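Local coordinates for class II aldolase/adducin N-terminal domain-containing protein (Thermoplasma acidophilum, PDB 3M4R) that binds zinc in its class II aldolase/adducin N-terminal domain, part of a longer protein that may be a short-chain dehydrogenase/reductase-type oxidoreductase, at residues S56-K61 with V115-H120; D81-A86 with L119-P124; G74-R79 with K103-P108; D14-E19 with V43-R48; W8-F13 with V20-R25. All coordinates share one frame; numbering follows the deposited sequence. Where two conformers were deposited one is given.

Interaction 1: S56-K61 with V115-H120; sequences SVLRVK and VETFLH. With ZN (zinc ion), chain B.
L58 and V60 of sheet strand 54-61 meet T117 and H120 of helix 117-121 beside the zinc site of the class II aldolase domain, an instructive case of a helix following a metal ligand and seated on a sheet through aliphatic groups. The helix offers T117 to both strand residues. Its CG2 lies 3.5 Å from L58 CD2, the two side chains running past each other in opposite senses. The T117 hydroxyl OG1 approaches V60 CG1 at 3.5 Å but finds its polar partner in S114 O, just upstream. L58, with CG anti to the backbone N (chi1 -179°), also brings CD2 to 4.0 Å from H120 CB. Further along the strand, V60 CG2 lies over one face of the imidazole, 4.3 Å from H120 CD2. Both nitrogens of that ring are engaged, ND1 by S42 OG and NE2 by N40 OD1 from the adjoining strand 40-48, which would fix the rotation of the ring. The contact is therefore apolar toward strand 54-61, with the ring nitrogens bonded to strand 40-48. One residue before T117, E116 grips the zinc ion through both carboxylate oxygens, together with H130, H132 and H188. OE1 and OE2 each stand 2.3 Å from the metal, and water 1 binds it at 2.0 Å.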
# COMPACT_ATOMS: atom_id res chain seq x y z
N SER A 56 7.24 13.16 11.14
CA SER A 56 6.30 12.25 10.54
C SER A 56 7.05 11.24 9.65
O SER A 56 7.84 11.64 8.82
CB SER A 56 5.29 13.06 9.72
OG SER A 56 4.42 12.16 9.09
N VAL A 57 6.89 9.95 9.94
CA VAL A 57 7.69 8.91 9.31
C VAL A 57 6.71 7.94 8.65
O VAL A 57 5.72 7.54 9.27
CB VAL A 57 8.57 8.16 10.31
CG1 VAL A 57 9.32 7.02 9.65
CG2 VAL A 57 9.63 9.15 11.02
N LEU A 58 7.01 7.58 7.40
CA LEU A 58 6.37 6.50 6.72
C LEU A 58 7.17 5.26 6.96
O LEU A 58 8.29 5.13 6.52
CB LEU A 58 6.21 6.75 5.20
CG LEU A 58 5.51 5.65 4.39
CD1 LEU A 58 3.97 5.66 4.64
CD2 LEU A 58 5.86 5.86 2.90
N ARG A 59 6.58 4.32 7.69
CA ARG A 59 7.20 3.03 7.93
C ARG A 59 6.62 2.10 6.87
O ARG A 59 5.43 1.75 6.91
CB ARG A 59 6.88 2.53 9.35
CG ARG A 59 7.72 3.16 10.49
CD ARG A 59 9.13 2.57 10.55
NE ARG A 59 10.05 3.40 11.32
CZ ARG A 59 11.37 3.23 11.43
NH1 ARG A 59 11.98 2.20 10.88
NH2 ARG A 59 12.10 4.12 12.11
N VAL A 60 7.45 1.74 5.91
CA VAL A 60 7.01 1.04 4.72
C VAL A 60 7.76 -0.27 4.62
O VAL A 60 8.93 -0.35 4.97
CB VAL A 60 7.21 1.87 3.44
CG1 VAL A 60 8.73 2.16 3.18
CG2 VAL A 60 6.61 1.17 2.22
N LYS A 61 7.07 -1.29 4.12
CA LYS A 61 7.64 -2.60 3.93
C LYS A 61 8.95 -2.55 3.18
O LYS A 61 9.05 -1.82 2.22
CB LYS A 61 6.64 -3.48 3.16
CG LYS A 61 7.04 -4.90 3.10
CD LYS A 61 7.36 -5.30 1.75
CE LYS A 61 7.45 -6.80 1.62
NZ LYS A 61 8.79 -7.12 0.96
N VAL A 115 10.14 -0.47 -3.58
CA VAL A 115 10.10 0.37 -4.81
C VAL A 115 8.72 1.04 -5.05
O VAL A 115 8.61 2.01 -5.83
CB VAL A 115 10.60 -0.40 -6.09
CG1 VAL A 115 12.04 -0.88 -5.89
CG2 VAL A 115 9.69 -1.62 -6.47
N GLU A 116 7.68 0.59 -4.33
CA GLU A 116 6.34 1.21 -4.42
C GLU A 116 6.03 2.18 -3.32
O GLU A 116 4.85 2.51 -3.11
CB GLU A 116 5.26 0.10 -4.46
CG GLU A 116 5.62 -0.90 -5.54
CD GLU A 116 4.46 -1.69 -6.09
OE1 GLU A 116 4.27 -2.84 -5.57
OE2 GLU A 116 3.79 -1.19 -7.05
N THR A 117 7.07 2.68 -2.64
CA THR A 117 6.87 3.52 -1.48
C THR A 117 6.03 4.74 -1.75
O THR A 117 5.27 5.19 -0.88
CB THR A 117 8.24 3.94 -0.83
OG1 THR A 117 8.85 2.77 -0.26
CG2 THR A 117 8.02 4.97 0.24
N PHE A 118 6.17 5.32 -2.93
CA PHE A 118 5.40 6.53 -3.23
C PHE A 118 3.90 6.30 -3.34
O PHE A 118 3.14 7.22 -3.08
CB PHE A 118 5.91 7.24 -4.45
CG PHE A 118 7.23 7.95 -4.21
CD1 PHE A 118 7.28 9.05 -3.41
CD2 PHE A 118 8.40 7.44 -4.72
CE1 PHE A 118 8.49 9.70 -3.16
CE2 PHE A 118 9.62 8.10 -4.50
CZ PHE A 118 9.66 9.23 -3.70
N LEU A 119 3.45 5.06 -3.62
CA LEU A 119 1.98 4.79 -3.56
C LEU A 119 1.45 5.07 -2.16
O LEU A 119 0.30 5.56 -1.95
CB LEU A 119 1.63 3.34 -3.93
CG LEU A 119 2.03 2.80 -5.30
CD1 LEU A 119 1.64 1.30 -5.47
CD2 LEU A 119 1.43 3.66 -6.42
N HIS A 120 2.29 4.74 -1.20
CA HIS A 120 1.96 4.85 0.22
C HIS A 120 2.04 6.30 0.72
O HIS A 120 1.14 6.82 1.46
CB HIS A 120 2.90 3.95 0.98
CG HIS A 120 2.68 2.49 0.68
ND1 HIS A 120 1.88 1.69 1.47
CD2 HIS A 120 3.13 1.70 -0.33
CE1 HIS A 120 1.84 0.47 0.95
NE2 HIS A 120 2.59 0.44 -0.14
ZN ZN B . 2.56 -3.16 -7.04
O HOH W 1 4.00 -3.66 -8.36

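Interaction 2: D81-A86 with L119-P124; sequences DDALAA and LHAFLP
A83 and A121 bring two short helices, 80-85 and 117-121, close together, their CA atoms 6.3 Å apart. Two methyls fill the approach: A83 CB stands 3.6 Å from A121 CB, and with no longer side chain at either position the backbones can draw near. The neighbours widen the contact. L84 leans in from its helix so that CD2 reaches the carbonyl oxygen of A121 at 3.7 Å. From the other partner F122, just past the end of its helix, holds CG anti to the carbonyl carbon (chi1 -70°), which directs the ring at A83 and A86. The ring presents its edge to the backbone, with CE1 3.5 Å from A83 O and the oxygen lying near the ring plane. This would set the slightly positive hydrogen on CE1 against a carbonyl oxygen that already accepts from A86 N at 3.1 Å. Beyond it, F122 CZ comes to 4.2 Å from A86 CB. F122 also touches the ring of F118 and A169 and M173 of helix 166-175. Where helix 117-121 runs out, the carbonyl oxygens of H120 and L123 both accept from K44 NZ of strand 40-48. The arrangement illustrates close alanine-to-alanine helix packing flanked by a phenylalanine ring, and it belongs to the helices packed together on the sheet of this AraD-like alpha/beta fold.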
# COMPACT_ATOMS: atom_id res chain seq x y z
N ASP A 81 8.21 14.36 5.19
CA ASP A 81 8.55 15.66 4.61
C ASP A 81 9.27 15.47 3.28
O ASP A 81 8.92 16.09 2.30
CB ASP A 81 9.50 16.44 5.52
CG ASP A 81 8.79 17.23 6.60
OD1 ASP A 81 7.54 17.31 6.56
OD2 ASP A 81 9.50 17.81 7.48
N ASP A 82 10.24 14.56 3.26
CA ASP A 82 11.01 14.25 2.05
C ASP A 82 10.12 13.60 0.96
O ASP A 82 10.12 13.98 -0.20
CB ASP A 82 12.14 13.29 2.38
CG ASP A 82 13.30 13.94 3.12
OD1 ASP A 82 13.17 15.11 3.57
OD2 ASP A 82 14.37 13.27 3.21
N ALA A 83 9.37 12.58 1.34
CA ALA A 83 8.51 11.90 0.39
C ALA A 83 7.46 12.84 -0.19
O ALA A 83 7.25 12.85 -1.38
CB ALA A 83 7.88 10.60 1.04
N LEU A 84 6.83 13.67 0.61
CA LEU A 84 5.76 14.50 0.10
C LEU A 84 6.33 15.59 -0.80
O LEU A 84 5.63 16.12 -1.68
CB LEU A 84 4.97 15.16 1.24
CG LEU A 84 3.92 14.31 1.98
CD1 LEU A 84 3.30 15.09 3.17
CD2 LEU A 84 2.83 13.80 1.02
N ALA A 85 7.61 15.94 -0.60
CA ALA A 85 8.21 16.97 -1.44
C ALA A 85 8.40 16.46 -2.84
O ALA A 85 8.51 17.24 -3.75
CB ALA A 85 9.58 17.45 -0.86
N ALA A 86 8.44 15.15 -3.01
CA ALA A 86 8.60 14.51 -4.34
C ALA A 86 7.40 14.74 -5.25
O ALA A 86 7.52 14.61 -6.48
CB ALA A 86 8.84 12.96 -4.18
N LEU A 119 3.45 5.06 -3.62
CA LEU A 119 1.98 4.79 -3.56
C LEU A 119 1.45 5.07 -2.16
O LEU A 119 0.30 5.56 -1.95
CB LEU A 119 1.63 3.34 -3.93
CG LEU A 119 2.03 2.80 -5.30
CD1 LEU A 119 1.64 1.30 -5.47
CD2 LEU A 119 1.43 3.66 -6.42
N HIS A 120 2.29 4.74 -1.20
CA HIS A 120 1.96 4.85 0.22
C HIS A 120 2.04 6.30 0.72
O HIS A 120 1.14 6.82 1.46
CB HIS A 120 2.90 3.95 0.98
CG HIS A 120 2.68 2.49 0.68
ND1 HIS A 120 1.88 1.69 1.47
CD2 HIS A 120 3.13 1.70 -0.33
CE1 HIS A 120 1.84 0.47 0.95
NE2 HIS A 120 2.59 0.44 -0.14
N ALA A 121 3.13 6.94 0.36
CA ALA A 121 3.41 8.30 0.86
C ALA A 121 2.37 9.27 0.37
O ALA A 121 1.98 10.17 1.11
CB ALA A 121 4.85 8.80 0.42
N PHE A 122 1.91 9.07 -0.86
CA PHE A 122 1.03 10.00 -1.54
C PHE A 122 -0.48 9.78 -1.26
O PHE A 122 -1.28 10.53 -1.77
CB PHE A 122 1.22 9.95 -3.04
CG PHE A 122 2.53 10.51 -3.54
CD1 PHE A 122 3.34 11.30 -2.76
CD2 PHE A 122 2.90 10.27 -4.85
CE1 PHE A 122 4.51 11.82 -3.28
CE2 PHE A 122 4.06 10.78 -5.38
CZ PHE A 122 4.87 11.55 -4.60
N LEU A 123 -0.83 8.81 -0.44
CA LEU A 123 -2.23 8.64 -0.02
C LEU A 123 -2.35 9.08 1.44
O LEU A 123 -1.61 8.58 2.32
CB LEU A 123 -2.63 7.18 -0.17
CG LEU A 123 -2.88 6.73 -1.61
CD1 LEU A 123 -3.06 5.19 -1.67
CD2 LEU A 123 -4.07 7.46 -2.16
N PRO A 124 -3.27 10.03 1.71
CA PRO A 124 -3.27 10.67 3.01
C PRO A 124 -4.14 9.95 4.01
O PRO A 124 -5.11 10.56 4.56
CB PRO A 124 -3.86 12.06 2.70
CG PRO A 124 -4.85 11.77 1.64
CD PRO A 124 -4.14 10.75 0.77

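Interaction 3: G74-R79 with K103-P108; sequences GFTGIR and KSMVNP
G77 O draws three partners at once. V106 N donates to G77 O at 2.9 Å from above the carbonyl plane. Water 2 bonds to G77 O at 2.7 Å. A weaker CA-H contact comes from the loop, with M105 CA 3.4 Å from G77 O. The same water accepts from N107 N, so it bridges the strand residue to the loop a step beyond the direct bond. A second backbone bond, R79 N to S104 O, is 2.9 Å long and almost straight (174°), with the donor nearly along the C=O axis. Between these two bonds I78 faces M105 as a single beta bridge, although strand and loop run 130° apart and soon diverge. I78 sets out away from the loop, yet its end returns: chi2 of -65° turns CD1 back to within 3.7 Å of the selenomethionine M105 CG. CG2 of I78 meets S104 CB at 3.9 Å and also rests on A83 of the following helix. Replacing I78 by an alanine would probably strip CD1 from M105 CG and CG2 from S104 CB and A83, opening a gap between the loop and helix 80-85. Farther along, T76 CG2 touches the M105 methyl CE at 3.7 Å, while the T76 hydroxyl bonds to P111 O. The lack of a side chain at G77 leaves room for V106 CG2, and V106 CG1 packs 4.0 Å from R79 CG, whose guanidinium forms a salt bridge with D49. The whole is a beta bridge appended to an outermost strand of the sheet, by which the loop after helix 94-103 is fastened to the sheet margin.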
# COMPACT_ATOMS: atom_id res chain seq x y z
N GLY A 74 11.10 -5.34 9.28
CA GLY A 74 10.72 -5.24 7.91
C GLY A 74 10.12 -3.93 7.49
O GLY A 74 9.62 -3.87 6.38
N PHE A 75 10.11 -2.92 8.36
CA PHE A 75 9.54 -1.63 8.05
C PHE A 75 10.61 -0.58 8.14
O PHE A 75 11.16 -0.33 9.22
CB PHE A 75 8.33 -1.33 8.93
CG PHE A 75 7.17 -2.18 8.55
CD1 PHE A 75 7.05 -3.48 9.08
CD2 PHE A 75 6.32 -1.79 7.52
CE1 PHE A 75 6.01 -4.33 8.63
CE2 PHE A 75 5.29 -2.64 7.07
CZ PHE A 75 5.14 -3.92 7.62
N THR A 76 10.88 0.04 7.02
CA THR A 76 11.99 1.01 6.89
C THR A 76 11.33 2.37 7.00
O THR A 76 10.25 2.62 6.42
CB THR A 76 12.73 0.79 5.59
OG1 THR A 76 13.56 -0.40 5.70
CG2 THR A 76 13.64 2.04 5.14
N GLY A 77 11.97 3.26 7.78
CA GLY A 77 11.46 4.60 8.03
C GLY A 77 11.85 5.59 6.96
O GLY A 77 13.07 5.81 6.75
N ILE A 78 10.85 6.24 6.35
CA ILE A 78 11.06 7.27 5.33
C ILE A 78 10.49 8.57 5.84
O ILE A 78 9.35 8.63 6.35
CB ILE A 78 10.38 6.86 3.97
CG1 ILE A 78 10.94 5.53 3.46
CG2 ILE A 78 10.51 7.96 2.86
CD1 ILE A 78 12.45 5.50 3.07
N ARG A 79 11.25 9.63 5.74
CA ARG A 79 10.76 10.94 6.20
C ARG A 79 9.61 11.37 5.30
O ARG A 79 9.77 11.43 4.11
CB ARG A 79 11.85 12.00 6.14
CG ARG A 79 13.07 11.68 6.99
CD ARG A 79 14.20 12.72 6.88
NE ARG A 79 15.16 12.33 7.90
CZ ARG A 79 15.21 12.79 9.14
NH1 ARG A 79 14.42 13.78 9.54
NH2 ARG A 79 16.10 12.27 9.96
N LYS A 103 17.92 8.61 0.14
CA LYS A 103 18.33 9.90 0.76
C LYS A 103 17.26 10.37 1.77
O LYS A 103 17.47 11.34 2.52
CB LYS A 103 18.52 10.95 -0.31
CG LYS A 103 19.81 10.74 -1.15
CD LYS A 103 19.92 11.70 -2.38
CE LYS A 103 21.18 11.40 -3.19
NZ LYS A 103 21.27 12.35 -4.31
N SER A 104 16.12 9.69 1.76
CA SER A 104 14.95 10.03 2.61
C SER A 104 14.80 9.07 3.80
O SER A 104 13.87 9.21 4.61
CB SER A 104 13.67 10.04 1.78
OG SER A 104 13.80 10.90 0.66
N MSE A 105 15.75 8.16 3.95
CA MSE A 105 15.70 7.13 5.01
C MSE A 105 16.10 7.74 6.34
O MSE A 105 17.13 8.41 6.46
CB MSE A 105 16.62 5.97 4.70
CG MSE A 105 16.05 5.00 3.71
SE MSE A 105 17.36 3.78 3.06
CE MSE A 105 17.28 2.44 4.56
N VAL A 106 15.28 7.54 7.36
CA VAL A 106 15.61 7.96 8.72
C VAL A 106 16.86 7.23 9.24
O VAL A 106 17.65 7.79 9.98
CB VAL A 106 14.42 7.78 9.69
CG1 VAL A 106 13.15 8.26 9.03
CG2 VAL A 106 14.26 6.32 10.11
N ASN A 107 17.05 5.99 8.84
CA ASN A 107 18.19 5.24 9.23
C ASN A 107 18.73 4.49 8.04
O ASN A 107 18.29 3.38 7.73
CB ASN A 107 17.94 4.27 10.38
CG ASN A 107 19.22 3.48 10.75
OD1 ASN A 107 20.31 3.65 10.16
ND2 ASN A 107 19.10 2.65 11.76
N PRO A 108 19.78 5.05 7.41
CA PRO A 108 20.24 4.49 6.16
C PRO A 108 20.77 3.04 6.27
O PRO A 108 20.99 2.43 5.24
CB PRO A 108 21.35 5.47 5.72
CG PRO A 108 21.00 6.81 6.34
CD PRO A 108 20.35 6.40 7.70
O HOH W 2 15.31 4.41 7.39

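Interaction 4: D14-E19 with V43-R48; sequences DSDIDE and VKTTER
With CG anti to its carbonyl carbon (chi1 -73°), D16 in the first turn of helix 16-28 extends its carboxylate toward strand 40-48, where T45 holds OG1 anti to the backbone N (chi1 -163°) to meet it. The setting is the N-capped first turn of a helix packed against a sheet strand, and the side chains pass each other in opposite directions. T45 OG1 donates to D16 OD2 at 2.8 Å, and OD2 receives it on its anti lone pair, away from the other carboxylate oxygen. OD2 has a second partner in K126, whose NZ forms a salt bridge with it and also bonds to K44 O; the shared oxygen thus links helix, strand and a lysine next to strand 127-131. An alanine at D16 would probably leave the T45 hydroxyl without its acceptor and K126 without this counter-charge. Beside the polar bond, D16 CB rests 4.0 Å from V43 CG2, the buried end of the contact. The helix is secured at its start by S15, the N-cap residue: D18 N donates to S15 OG at 3.1 Å, nearly straight at 170°. S15 O accepts from E19 N, so the turn that presents D16 is held from two atoms of one serine. At the other margin, I17 CD1 reaches 4.4 Å from E47 OE2, an oxygen already engaged in a salt bridge with R59 NE of strand 54-61.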
# COMPACT_ATOMS: atom_id res chain seq x y z
N ASP A 14 0.45 -2.52 20.84
CA ASP A 14 1.35 -1.68 21.66
C ASP A 14 1.86 -0.46 20.90
O ASP A 14 2.31 0.50 21.52
CB ASP A 14 2.57 -2.46 22.17
CG ASP A 14 2.20 -3.68 23.05
OD1 ASP A 14 1.18 -3.67 23.81
OD2 ASP A 14 2.96 -4.68 22.97
N SER A 15 1.83 -0.52 19.57
CA SER A 15 2.45 0.50 18.73
C SER A 15 1.92 0.44 17.30
O SER A 15 1.35 -0.58 16.88
CB SER A 15 3.98 0.35 18.69
OG SER A 15 4.41 -0.72 17.86
N ASP A 16 2.12 1.53 16.56
CA ASP A 16 1.78 1.58 15.16
C ASP A 16 2.48 0.49 14.36
O ASP A 16 1.87 -0.11 13.50
CB ASP A 16 2.15 2.93 14.57
CG ASP A 16 1.20 4.03 15.03
OD1 ASP A 16 0.10 3.70 15.55
OD2 ASP A 16 1.55 5.22 14.89
N ILE A 17 3.75 0.25 14.64
CA ILE A 17 4.45 -0.81 13.91
C ILE A 17 3.85 -2.21 14.20
O ILE A 17 3.69 -3.03 13.29
CB ILE A 17 5.98 -0.73 14.14
CG1 ILE A 17 6.56 0.48 13.34
CG2 ILE A 17 6.67 -2.02 13.69
CD1 ILE A 17 8.01 0.95 13.76
N ASP A 18 3.52 -2.49 15.45
CA ASP A 18 2.86 -3.77 15.77
C ASP A 18 1.57 -3.92 14.97
O ASP A 18 1.27 -5.01 14.47
CB ASP A 18 2.54 -3.93 17.27
CG ASP A 18 3.79 -3.98 18.15
OD1 ASP A 18 4.85 -4.40 17.67
OD2 ASP A 18 3.71 -3.60 19.34
N GLU A 19 0.81 -2.84 14.83
CA GLU A 19 -0.44 -2.89 14.06
C GLU A 19 -0.23 -3.18 12.57
O GLU A 19 -0.88 -4.04 12.01
CB GLU A 19 -1.23 -1.58 14.22
CG GLU A 19 -2.60 -1.59 13.50
CD GLU A 19 -3.53 -0.49 14.00
OE1 GLU A 19 -3.13 0.21 14.93
OE2 GLU A 19 -4.62 -0.28 13.47
N VAL A 43 2.53 2.31 7.45
CA VAL A 43 1.85 3.08 8.45
C VAL A 43 2.59 4.42 8.62
O VAL A 43 3.81 4.44 8.66
CB VAL A 43 1.76 2.33 9.78
CG1 VAL A 43 3.13 1.95 10.28
CG2 VAL A 43 0.93 3.15 10.81
N LYS A 44 1.83 5.51 8.67
CA LYS A 44 2.37 6.84 8.97
C LYS A 44 2.37 7.08 10.48
O LYS A 44 1.36 6.89 11.18
CB LYS A 44 1.58 7.92 8.24
CG LYS A 44 1.71 7.81 6.72
CD LYS A 44 0.78 8.78 6.02
CE LYS A 44 0.79 8.56 4.48
NZ LYS A 44 0.14 7.27 4.05
N THR A 45 3.54 7.46 11.01
CA THR A 45 3.75 7.40 12.44
C THR A 45 4.59 8.56 12.91
O THR A 45 5.20 9.24 12.10
CB THR A 45 4.37 6.04 12.79
OG1 THR A 45 4.22 5.80 14.20
CG2 THR A 45 5.82 5.94 12.36
N THR A 46 4.61 8.80 14.22
CA THR A 46 5.46 9.86 14.81
C THR A 46 6.63 9.26 15.52
O THR A 46 6.46 8.36 16.34
CB THR A 46 4.61 10.65 15.81
OG1 THR A 46 3.45 11.08 15.13
CG2 THR A 46 5.32 11.88 16.39
N GLU A 47 7.83 9.77 15.19
CA GLU A 47 9.05 9.28 15.76
C GLU A 47 9.99 10.47 16.03
O GLU A 47 9.79 11.57 15.52
CB GLU A 47 9.75 8.35 14.77
CG GLU A 47 8.88 7.28 14.25
CD GLU A 47 9.63 6.23 13.43
OE1 GLU A 47 10.84 6.41 13.13
OE2 GLU A 47 8.97 5.23 13.07
N ARG A 48 10.99 10.23 16.88
CA ARG A 48 12.08 11.18 17.10
C ARG A 48 13.19 10.80 16.18
O ARG A 48 13.53 9.64 16.09
CB ARG A 48 12.58 11.13 18.56

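Interaction 5: W8-F13 with V20-R25; sequences WAETKF and VVYGSR
An aromatic cluster of W8, F13 and Y22 joins the N-terminal arm to helix 16-28, with the tyrosine as the centrepiece. Y22, its CG anti to the backbone N (chi1 -177°), drives its ring edge into the indole face: a T-shaped pair with planes at 88° and centroids 5.0 Å apart, measured to the six-membered ring of W8. CE2 is the atom that lands on the tryptophan, 3.8 Å from W8 CD2. A polar bond fixes the far end of the ring, where A9 N donates to Y22 OH at 3.0 Å. Meanwhile E10 CG lies over one face of the tyrosine in a CH-pi contact, 4.0 Å from the ring centroid. F13 comes in at the base of the side chain, CE1 standing 3.7 Å from Y22 CB. The absence of a side chain at G23 lets W8 CZ3 approach its CA to 3.7 Å. The arm thus bends around Y22, while the same helix uses other residues inward: V20 packs on T41 and V43 of strand 40-48, S24 OG bonds to T41 OG1, and V20, V21 and S24 cover F75 of strand 75-79.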
# COMPACT_ATOMS: atom_id res chain seq x y z
N TRP A 8 -9.37 -10.62 10.62
CA TRP A 8 -8.83 -9.61 11.56
C TRP A 8 -9.40 -9.87 12.95
O TRP A 8 -10.61 -9.77 13.12
CB TRP A 8 -9.16 -8.17 11.11
CG TRP A 8 -8.40 -7.09 11.86
CD1 TRP A 8 -8.68 -6.63 13.11
CD2 TRP A 8 -7.26 -6.33 11.40
NE1 TRP A 8 -7.79 -5.65 13.47
CE2 TRP A 8 -6.91 -5.45 12.44
CE3 TRP A 8 -6.51 -6.33 10.23
CZ2 TRP A 8 -5.84 -4.57 12.35
CZ3 TRP A 8 -5.43 -5.43 10.13
CH2 TRP A 8 -5.11 -4.58 11.19
N ALA A 9 -8.55 -10.21 13.91
CA ALA A 9 -9.00 -10.63 15.25
C ALA A 9 -8.66 -9.64 16.38
O ALA A 9 -9.45 -9.43 17.29
CB ALA A 9 -8.47 -12.05 15.58
N GLU A 10 -7.49 -9.01 16.32
CA GLU A 10 -7.06 -8.14 17.42
C GLU A 10 -7.85 -6.84 17.55
O GLU A 10 -8.64 -6.47 16.69
CB GLU A 10 -5.58 -7.83 17.27
CG GLU A 10 -4.68 -9.05 17.32
CD GLU A 10 -4.83 -9.82 18.60
OE1 GLU A 10 -4.84 -9.20 19.70
OE2 GLU A 10 -4.95 -11.06 18.51
N THR A 11 -7.67 -6.17 18.67
CA THR A 11 -8.14 -4.80 18.80
C THR A 11 -7.06 -3.91 19.41
O THR A 11 -6.95 -2.75 19.03
CB THR A 11 -9.48 -4.71 19.58
OG1 THR A 11 -9.39 -5.45 20.81
CG2 THR A 11 -10.66 -5.28 18.75
N LYS A 12 -6.25 -4.45 20.32
CA LYS A 12 -5.19 -3.69 20.99
C LYS A 12 -3.78 -4.00 20.43
O LYS A 12 -3.39 -5.16 20.30
CB LYS A 12 -5.22 -3.98 22.50
N PHE A 13 -3.02 -2.95 20.11
CA PHE A 13 -1.63 -3.10 19.70
C PHE A 13 -0.80 -2.15 20.53
O PHE A 13 -1.27 -1.08 20.85
CB PHE A 13 -1.47 -2.75 18.20
CG PHE A 13 -2.39 -3.52 17.30
CD1 PHE A 13 -2.08 -4.82 16.92
CD2 PHE A 13 -3.56 -2.94 16.83
CE1 PHE A 13 -2.94 -5.55 16.10
CE2 PHE A 13 -4.44 -3.66 16.02
CZ PHE A 13 -4.13 -4.97 15.65
N VAL A 20 0.70 -2.48 11.93
CA VAL A 20 1.00 -2.70 10.51
C VAL A 20 1.59 -4.09 10.28
O VAL A 20 1.29 -4.69 9.24
CB VAL A 20 1.96 -1.60 9.89
CG1 VAL A 20 3.45 -1.82 10.23
CG2 VAL A 20 1.73 -1.54 8.34
N VAL A 21 2.38 -4.61 11.24
CA VAL A 21 2.96 -5.97 11.12
C VAL A 21 1.80 -6.98 11.11
O VAL A 21 1.74 -7.89 10.28
CB VAL A 21 3.98 -6.30 12.28
CG1 VAL A 21 4.20 -7.82 12.46
CG2 VAL A 21 5.37 -5.57 12.05
N TYR A 22 0.87 -6.78 12.02
CA TYR A 22 -0.29 -7.65 12.12
C TYR A 22 -1.07 -7.71 10.82
O TYR A 22 -1.35 -8.79 10.32
CB TYR A 22 -1.18 -7.21 13.27
CG TYR A 22 -2.34 -8.12 13.44
CD1 TYR A 22 -2.17 -9.40 13.93
CD2 TYR A 22 -3.63 -7.71 13.07
CE1 TYR A 22 -3.25 -10.25 14.08
CE2 TYR A 22 -4.69 -8.54 13.20
CZ TYR A 22 -4.51 -9.82 13.70
OH TYR A 22 -5.60 -10.64 13.83
N GLY A 23 -1.37 -6.55 10.26
CA GLY A 23 -2.09 -6.49 9.00
C GLY A 23 -1.34 -7.16 7.87
O GLY A 23 -1.93 -7.83 7.05
N SER A 24 -0.03 -6.94 7.84
CA SER A 24 0.84 -7.48 6.80
C SER A 24 0.80 -8.98 6.84
O SER A 24 0.64 -9.63 5.83
CB SER A 24 2.24 -6.99 7.02
OG SER A 24 2.23 -5.59 6.88
N ARG A 25 0.92 -9.52 8.03
CA ARG A 25 0.86 -10.98 8.20
C ARG A 25 -0.44 -11.58 7.67
O ARG A 25 -0.41 -12.61 6.99
CB ARG A 25 1.10 -11.34 9.65
CG ARG A 25 2.55 -11.10 10.07
CD ARG A 25 2.68 -11.17 11.56
NE ARG A 25 4.07 -11.03 11.97
CZ ARG A 25 4.51 -11.10 13.22
NH1 ARG A 25 3.68 -11.40 14.22
NH2 ARG A 25 5.80 -10.96 13.48

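How the interactions relate
From the N terminus, interaction 5 closes first, folding the arm back on helix 16-28. Interaction 4 crosses it, opening between its two segments at the start of the same helix and closing on strand 40-48. Both are complete before interaction 1 opens on the neighbouring strand 54-61, where V57 O faces T45 N of interaction 4. Interaction 3 is nested within the loop that interaction 1 closes, and L58 N meets I78 O where their two strands adjoin. Interaction 2 crosses interaction 3, starting on the helix directly after strand 75-79. Interactions 1 and 2 finish together on helix 117-121, sharing L119 and H120, and F118 of the former packs against A86 of the latter.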